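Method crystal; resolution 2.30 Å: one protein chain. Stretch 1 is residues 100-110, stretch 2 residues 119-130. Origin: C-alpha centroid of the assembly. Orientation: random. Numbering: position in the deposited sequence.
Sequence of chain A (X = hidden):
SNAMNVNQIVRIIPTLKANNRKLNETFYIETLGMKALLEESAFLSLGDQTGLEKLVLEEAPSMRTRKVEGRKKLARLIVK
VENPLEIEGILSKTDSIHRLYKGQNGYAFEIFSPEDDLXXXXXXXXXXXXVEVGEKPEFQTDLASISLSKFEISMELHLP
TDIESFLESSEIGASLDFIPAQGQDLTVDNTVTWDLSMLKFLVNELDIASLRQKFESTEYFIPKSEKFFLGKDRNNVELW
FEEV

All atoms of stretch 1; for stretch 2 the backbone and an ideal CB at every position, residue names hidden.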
ATOM      1  N   LEU A 100      11.537   2.584  16.019  1.00 26.26           N
ATOM      2  CA  LEU A 100      12.128   1.258  15.958  1.00 25.78           C
ATOM      3  C   LEU A 100      11.385   0.355  16.907  1.00 25.37           C
ATOM      4  O   LEU A 100      11.000   0.773  17.992  1.00 25.23           O
ATOM      5  CB  LEU A 100      13.620   1.321  16.337  1.00 25.96           C
ATOM      6  CG  LEU A 100      14.570   0.107  16.210  1.00 25.21           C
ATOM      7  CD1 LEU A 100      14.661  -0.527  14.778  1.00 22.60           C
ATOM      8  CD2 LEU A 100      15.968   0.534  16.700  1.00 24.61           C
ATOM      9  N   TYR A 101      11.136  -0.861  16.458  1.00 25.56           N
ATOM     10  CA  TYR A 101      10.473  -1.888  17.249  1.00 26.98           C
ATOM     11  C   TYR A 101      11.321  -3.148  17.208  1.00 27.99           C
ATOM     12  O   TYR A 101      12.284  -3.239  16.457  1.00 28.57           O
ATOM     13  CB  TYR A 101       9.089  -2.237  16.690  1.00 26.49           C
ATOM     14  CG  TYR A 101       8.124  -1.084  16.584  1.00 26.17           C
ATOM     15  CD1 TYR A 101       7.159  -0.855  17.575  1.00 26.46           C
ATOM     16  CD2 TYR A 101       8.150  -0.240  15.480  1.00 24.66           C
ATOM     17  CE1 TYR A 101       6.277   0.208  17.471  1.00 26.14           C
ATOM     18  CE2 TYR A 101       7.298   0.811  15.362  1.00 25.32           C
ATOM     19  CZ  TYR A 101       6.337   1.042  16.350  1.00 27.69           C
ATOM     20  OH  TYR A 101       5.444   2.098  16.207  1.00 26.71           O
ATOM     21  N   LYS A 102      10.949  -4.120  18.020  1.00 29.71           N
ATOM     22  CA  LYS A 102      11.444  -5.486  17.861  1.00 30.42           C
ATOM     23  C   LYS A 102      10.373  -6.433  18.357  1.00 30.92           C
ATOM     24  O   LYS A 102       9.712  -6.158  19.362  1.00 31.04           O
ATOM     25  CB  LYS A 102      12.745  -5.721  18.618  1.00 30.60           C
ATOM     26  CG  LYS A 102      13.146  -7.229  18.659  1.00 31.10           C
ATOM     27  CD  LYS A 102      14.643  -7.500  18.842  1.00 31.61           C
ATOM     28  CE  LYS A 102      14.961  -9.024  18.738  1.00 32.76           C
ATOM     29  NZ  LYS A 102      14.388  -9.681  17.512  1.00 30.99           N
ATOM     30  N   GLY A 103      10.183  -7.533  17.641  1.00 31.59           N
ATOM     31  CA  GLY A 103       9.269  -8.578  18.083  1.00 32.45           C
ATOM     32  C   GLY A 103       9.911  -9.951  18.178  1.00 32.81           C
ATOM     33  O   GLY A 103      11.139 -10.081  18.298  1.00 32.67           O
ATOM     34  N   GLN A 104       9.057 -10.972  18.111  1.00 33.60           N
ATOM     35  CA  GLN A 104       9.493 -12.375  18.007  1.00 33.77           C
ATOM     36  C   GLN A 104      10.643 -12.592  17.018  1.00 33.57           C
ATOM     37  O   GLN A 104      11.731 -12.999  17.420  1.00 33.91           O
ATOM     38  CB  GLN A 104       8.308 -13.298  17.614  1.00 34.15           C
ATOM     39  CG  GLN A 104       8.625 -14.805  17.700  1.00 34.25           C
ATOM     40  CD  GLN A 104       7.487 -15.740  17.229  1.00 34.92           C
ATOM     41  OE1 GLN A 104       6.726 -15.425  16.303  1.00 35.19           O
ATOM     42  NE2 GLN A 104       7.402 -16.926  17.863  1.00 36.52           N
ATOM     43  N   ASN A 105      10.400 -12.341  15.733  1.00 33.51           N
ATOM     44  CA  ASN A 105      11.373 -12.734  14.689  1.00 33.07           C
ATOM     45  C   ASN A 105      12.542 -11.761  14.430  1.00 32.86           C
ATOM     46  O   ASN A 105      13.630 -12.197  14.021  1.00 33.57           O
ATOM     47  CB  ASN A 105      10.672 -13.047  13.367  1.00 33.18           C
ATOM     48  CG  ASN A 105       9.593 -14.110  13.500  1.00 32.25           C
ATOM     49  OD1 ASN A 105       8.694 -14.166  12.667  1.00 28.90           O
ATOM     50  ND2 ASN A 105       9.677 -14.949  14.543  1.00 29.56           N
ATOM     51  N   GLY A 106      12.340 -10.471  14.676  1.00 31.80           N
ATOM     52  CA  GLY A 106      13.429  -9.506  14.518  1.00 30.97           C
ATOM     53  C   GLY A 106      13.043  -8.059  14.770  1.00 29.44           C
ATOM     54  O   GLY A 106      12.028  -7.761  15.390  1.00 28.33           O
ATOM     55  N   TYR A 107      13.871  -7.156  14.277  1.00 28.39           N
ATOM     56  CA  TYR A 107      13.562  -5.752  14.345  1.00 28.47           C
ATOM     57  C   TYR A 107      12.441  -5.370  13.331  1.00 28.09           C
ATOM     58  O   TYR A 107      12.054  -6.140  12.411  1.00 27.18           O
ATOM     59  CB  TYR A 107      14.839  -4.906  14.203  1.00 28.84           C
ATOM     60  CG  TYR A 107      15.810  -5.133  15.365  1.00 29.91           C
ATOM     61  CD1 TYR A 107      15.701  -4.409  16.580  1.00 29.61           C
ATOM     62  CD2 TYR A 107      16.820  -6.119  15.275  1.00 30.68           C
ATOM     63  CE1 TYR A 107      16.622  -4.643  17.660  1.00 30.26           C
ATOM     64  CE2 TYR A 107      17.735  -6.360  16.334  1.00 29.52           C
ATOM     65  CZ  TYR A 107      17.628  -5.628  17.522  1.00 30.45           C
ATOM     66  OH  TYR A 107      18.529  -5.894  18.550  1.00 31.01           O
ATOM     67  N   ALA A 108      11.866  -4.212  13.582  1.00 26.94           N
ATOM     68  CA  ALA A 108      10.844  -3.671  12.699  1.00 26.68           C
ATOM     69  C   ALA A 108      10.974  -2.172  12.827  1.00 26.16           C
ATOM     70  O   ALA A 108      11.570  -1.674  13.794  1.00 25.29           O
ATOM     71  CB  ALA A 108       9.488  -4.132  13.129  1.00 26.18           C
ATOM     72  N   PHE A 109      10.457  -1.440  11.854  1.00 25.69           N
ATOM     73  CA  PHE A 109      10.449   0.011  12.014  1.00 25.27           C
ATOM     74  C   PHE A 109       9.321   0.677  11.291  1.00 24.57           C
ATOM     75  O   PHE A 109       8.691   0.084  10.443  1.00 25.01           O
ATOM     76  CB  PHE A 109      11.827   0.645  11.644  1.00 24.98           C
ATOM     77  CG  PHE A 109      12.166   0.560  10.219  1.00 25.23           C
ATOM     78  CD1 PHE A 109      11.854   1.613   9.366  1.00 25.63           C
ATOM     79  CD2 PHE A 109      12.789  -0.593   9.700  1.00 26.03           C
ATOM     80  CE1 PHE A 109      12.138   1.539   8.019  1.00 24.68           C
ATOM     81  CE2 PHE A 109      13.080  -0.691   8.359  1.00 25.98           C
ATOM     82  CZ  PHE A 109      12.752   0.392   7.506  1.00 26.50           C
ATOM     83  N   GLU A 110       9.069   1.916  11.694  1.00 24.23           N
ATOM     84  CA  GLU A 110       8.229   2.833  10.973  1.00 23.74           C
ATOM     85  C   GLU A 110       9.053   3.997  10.402  1.00 22.48           C
ATOM     86  O   GLU A 110      10.045   4.385  10.937  1.00 20.75           O
ATOM     87  CB  GLU A 110       7.169   3.374  11.876  1.00 23.74           C
ATOM     88  CG  GLU A 110       6.008   2.459  12.055  1.00 25.52           C
ATOM     89  CD  GLU A 110       5.078   2.959  13.126  1.00 24.26           C
ATOM     90  OE1 GLU A 110       5.588   3.587  14.066  1.00 27.51           O
ATOM     91  OE2 GLU A 110       3.863   2.728  13.033  1.00 24.29           O
ATOM     92  N   UNK A 119       4.696   3.934   6.969  1.00 23.83           N
ATOM     93  CA  UNK A 119       5.005   2.574   6.525  1.00 23.44           C
ATOM     94  C   UNK A 119       5.609   1.831   7.686  1.00 22.69           C
ATOM     95  O   UNK A 119       6.483   2.360   8.358  1.00 22.94           O
ATOM     96  CB  UNK A 119       5.950   2.569   5.321  1.00 23.44           C
ATOM     97  N   UNK A 120       5.092   0.632   7.950  1.00 22.21           N
ATOM     98  CA  UNK A 120       5.652  -0.295   8.904  1.00 21.92           C
ATOM     99  C   UNK A 120       6.326  -1.398   8.119  1.00 22.02           C
ATOM    100  O   UNK A 120       5.690  -2.026   7.292  1.00 22.28           O
ATOM    101  CB  UNK A 120       4.585  -0.847   9.851  1.00 21.92           C
ATOM    102  N   UNK A 121       7.623  -1.611   8.348  1.00 23.34           N
ATOM    103  CA  UNK A 121       8.333  -2.771   7.788  1.00 23.96           C
ATOM    104  C   UNK A 121       8.691  -3.714   8.916  1.00 23.38           C
ATOM    105  O   UNK A 121       9.366  -3.310   9.859  1.00 24.56           O
ATOM    106  CB  UNK A 121       9.588  -2.345   7.023  1.00 23.96           C
ATOM    107  N   UNK A 122       8.249  -4.955   8.807  1.00 22.52           N
ATOM    108  CA  UNK A 122       8.385  -5.895   9.880  1.00 23.31           C
ATOM    109  C   UNK A 122       8.520  -7.288   9.296  1.00 24.32           C
ATOM    110  O   UNK A 122       8.443  -7.476   8.115  1.00 23.72           O
ATOM    111  CB  UNK A 122       7.198  -5.806  10.842  1.00 23.31           C
ATOM    112  N   UNK A 123       8.702  -8.273  10.160  1.00 26.80           N
ATOM    113  CA  UNK A 123       8.930  -9.642   9.731  1.00 28.20           C
ATOM    114  C   UNK A 123       8.145 -10.647  10.580  1.00 29.12           C
ATOM    115  O   UNK A 123       8.531 -11.823  10.636  1.00 30.36           O
ATOM    116  CB  UNK A 123      10.425  -9.962   9.789  1.00 28.20           C
ATOM    117  N   UNK A 124       7.045 -10.200  11.211  1.00 30.05           N
ATOM    118  CA  UNK A 124       6.359 -10.950  12.276  1.00 30.58           C
ATOM    119  C   UNK A 124       5.155 -11.668  11.710  1.00 31.50           C
ATOM    120  O   UNK A 124       4.541 -11.190  10.742  1.00 30.87           O
ATOM    121  CB  UNK A 124       5.931 -10.023  13.416  1.00 30.58           C
ATOM    122  N   UNK A 125       4.812 -12.813  12.313  1.00 32.53           N
ATOM    123  CA  UNK A 125       3.554 -13.508  11.982  1.00 33.59           C
ATOM    124  C   UNK A 125       2.383 -12.823  12.721  1.00 34.91           C
ATOM    125  O   UNK A 125       1.210 -13.089  12.466  1.00 35.17           O
ATOM    126  CB  UNK A 125       3.637 -14.989  12.358  1.00 33.59           C
ATOM    127  N   UNK A 126       2.719 -11.921  13.628  1.00 36.25           N
ATOM    128  CA  UNK A 126       1.739 -11.121  14.304  1.00 37.42           C
ATOM    129  C   UNK A 126       2.430  -9.835  14.722  1.00 37.81           C
ATOM    130  O   UNK A 126       3.237  -9.825  15.656  1.00 38.33           O
ATOM    131  CB  UNK A 126       1.131 -11.860  15.498  1.00 37.42           C
ATOM    132  N   UNK A 127       2.111  -8.751  14.031  1.00 38.17           N
ATOM    133  CA  UNK A 127       2.709  -7.442  14.343  1.00 38.26           C
ATOM    134  C   UNK A 127       2.352  -6.937  15.778  1.00 38.45           C
ATOM    135  O   UNK A 127       2.908  -5.949  16.256  1.00 38.77           O
ATOM    136  CB  UNK A 127       2.244  -6.417  13.307  1.00 38.26           C
ATOM    137  N   UNK A 128       1.448  -7.626  16.467  1.00 38.54           N
ATOM    138  CA  UNK A 128       1.097  -7.288  17.858  1.00 38.34           C
ATOM    139  C   UNK A 128       2.182  -7.719  18.903  1.00 38.56           C
ATOM    140  O   UNK A 128       2.139  -7.317  20.055  1.00 37.57           O
ATOM    141  CB  UNK A 128      -0.236  -7.952  18.207  1.00 38.34           C
ATOM    142  N   UNK A 129       3.157  -8.523  18.475  1.00 39.09           N
ATOM    143  CA  UNK A 129       4.354  -8.829  19.276  1.00 39.15           C
ATOM    144  C   UNK A 129       5.409  -7.699  19.234  1.00 39.31           C
ATOM    145  O   UNK A 129       6.376  -7.726  19.989  1.00 39.39           O
ATOM    146  CB  UNK A 129       4.982 -10.132  18.779  1.00 39.15           C
ATOM    147  N   UNK A 130       5.252  -6.717  18.356  1.00 39.69           N
ATOM    148  CA  UNK A 130       6.243  -5.632  18.291  1.00 40.28           C
ATOM    149  C   UNK A 130       6.255  -4.778  19.571  1.00 40.11           C
ATOM    150  O   UNK A 130       5.210  -4.310  20.011  1.00 39.47           O
ATOM    151  CB  UNK A 130       5.959  -4.741  17.080  1.00 40.28           C
TER

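Position 119 lies in the strand that runs antiparallel to 107-110. Its ideal CB has no atom of stretch 1 within 5.5 Å, so stretch 1 sets little limit; beta-branched residues suit the extended backbone. It is Ile119, whose side chain leads away.

At 120 the ideal CB is 4.2 Å from Glu110 CG, on the same face of the sheet. A long apolar chain could lie along the aliphatic part of Glu110; one with a donor or a positive charge might reach toward its carboxylate, though Tyr101 OH already uses OE1. The residue is Leu120, with CD1 4.0 Å from Glu110 CG and 4.4 Å from Tyr101 CD2.

Position 121 pairs with Phe109 through two backbone hydrogen bonds, each 2.9 Å: Phe109 N to the O of 121, and the N of 121 to Phe109 O. The ideal CB sits 4.1 Å from Phe109 CE2. Valine, isoleucine or leucine would suit. Ile121 places CB over one face of the ring and CG1 4.1 Å from Phe109 CZ.

At 122 the CB points sideways, 3.6 Å from Ala108 CB in its ideal place. The small alanine leaves many residues possible. The residue is His122. Its ring leads away, and its ND1 accepts a 2.9 Å hydrogen bond from the N of 124.

Position 123 leaves the strand with CB toward stretch 1, 4.7 Å from Asn105 CB. A small residue fits easily, and Ala123 is found. Ala123 N donates to a water whose O is 2.9 Å from it.

The CB of 124 points sideways, but the turn at 103-106 offers the free backbone N of Asn105. An acceptor long enough to reach it is favoured: glutamate or glutamine. Glu124, with chi1 and chi2 both m, takes a 2.7 Å hydrogen bond from Asn105 N to OE1 and a weak one, 3.3 Å, from Gly106 N to OE2. OE2 is also 3.4 Å from Gly103 CA, where a CB would clash.

The CB of 125 points sideways, its ideal place 5.0 Å from Gln104 OE1; polar residues suit. A water donates to Asp125 OD2 and, weakly, to Gln104 OE1.

Positions 126, 127 and 128 make no contact with stretch 1, so many kinds would do, polar or apolar. They are Asp126, Ile127 and Ala128.

At 129 CB points toward stretch 1, its ideal place 4.2 Å from Gln104 N. A small residue suits. Ser129 OG donates to Asp126 O at 3.0 Å.

At 130 the ideal CB is 4.0 Å from Tyr101 CB, with Ala108 CB beyond. A branched apolar chain suits. Leu130 brings CD2 to 3.5 Å from Ala108 CB.

Stretch 2 (119-130) ILIHAEDDIASL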
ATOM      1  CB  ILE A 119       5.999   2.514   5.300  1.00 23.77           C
ATOM      2  CG1 ILE A 119       5.433   3.055   3.965  1.00 25.42           C
ATOM      3  CG2 ILE A 119       6.318   1.055   4.934  1.00 22.95           C
ATOM      4  CD1 ILE A 119       4.755   4.380   3.934  1.00 28.06           C
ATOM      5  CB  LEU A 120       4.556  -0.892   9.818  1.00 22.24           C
ATOM      6  CG  LEU A 120       4.978  -2.050  10.778  1.00 21.64           C
ATOM      7  CD1 LEU A 120       6.003  -1.539  11.837  1.00 21.80           C
ATOM      8  CD2 LEU A 120       3.830  -2.686  11.465  1.00 21.10           C
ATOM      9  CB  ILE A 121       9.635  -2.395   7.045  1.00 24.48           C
ATOM     10  CG1 ILE A 121       9.343  -1.260   6.052  1.00 28.60           C
ATOM     11  CG2 ILE A 121      10.246  -3.641   6.316  1.00 23.75           C
ATOM     12  CD1 ILE A 121      10.009  -1.496   4.679  1.00 33.85           C
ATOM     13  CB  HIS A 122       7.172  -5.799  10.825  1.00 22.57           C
ATOM     14  CG  HIS A 122       5.949  -6.465  10.288  1.00 20.81           C
ATOM     15  ND1 HIS A 122       5.638  -7.782  10.559  1.00 20.69           N
ATOM     16  CD2 HIS A 122       4.966  -6.009   9.480  1.00 20.27           C
ATOM     17  CE1 HIS A 122       4.525  -8.115   9.922  1.00 21.45           C
ATOM     18  NE2 HIS A 122       4.101  -7.060   9.252  1.00 19.94           N
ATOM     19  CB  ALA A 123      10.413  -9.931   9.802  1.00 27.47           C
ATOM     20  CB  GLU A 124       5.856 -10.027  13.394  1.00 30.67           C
ATOM     21  CG  GLU A 124       6.906  -9.229  14.187  1.00 31.91           C
ATOM     22  CD  GLU A 124       8.115 -10.056  14.710  1.00 34.33           C
ATOM     23  OE1 GLU A 124       7.997 -11.289  15.038  1.00 32.42           O
ATOM     24  OE2 GLU A 124       9.201  -9.428  14.769  1.00 34.65           O
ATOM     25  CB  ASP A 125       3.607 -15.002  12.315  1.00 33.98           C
ATOM     26  CG  ASP A 125       4.948 -15.637  11.982  1.00 35.07           C
ATOM     27  OD1 ASP A 125       4.990 -16.550  11.123  1.00 36.92           O
ATOM     28  OD2 ASP A 125       5.958 -15.231  12.598  1.00 36.31           O
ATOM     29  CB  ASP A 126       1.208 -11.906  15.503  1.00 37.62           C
ATOM     30  CG  ASP A 126       0.460 -11.033  16.526  1.00 39.15           C
ATOM     31  OD1 ASP A 126      -0.005  -9.909  16.190  1.00 39.77           O
ATOM     32  OD2 ASP A 126       0.340 -11.510  17.683  1.00 39.55           O
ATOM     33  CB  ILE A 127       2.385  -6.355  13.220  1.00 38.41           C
ATOM     34  CG1 ILE A 127       1.028  -5.650  13.452  1.00 38.44           C
ATOM     35  CG2 ILE A 127       2.336  -6.978  11.864  1.00 36.94           C
ATOM     36  CD1 ILE A 127       0.486  -4.940  12.206  1.00 37.56           C
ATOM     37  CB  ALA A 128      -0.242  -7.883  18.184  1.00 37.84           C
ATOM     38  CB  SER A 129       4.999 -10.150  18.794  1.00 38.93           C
ATOM     39  OG  SER A 129       5.552 -10.009  17.485  1.00 38.02           O
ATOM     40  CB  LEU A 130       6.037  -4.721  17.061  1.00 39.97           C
ATOM     41  CG  LEU A 130       6.148  -5.314  15.664  1.00 41.47           C
ATOM     42  CD1 LEU A 130       5.809  -4.236  14.566  1.00 40.22           C
ATOM     43  CD2 LEU A 130       7.537  -5.991  15.426  1.00 43.30           C
TER
HETATM   44  O   HOH W   1       7.867 -17.135  14.391  1.00 75.57           O
HETATM   45  O   HOH W   2       9.979  -7.454  12.599  1.00 29.39           O
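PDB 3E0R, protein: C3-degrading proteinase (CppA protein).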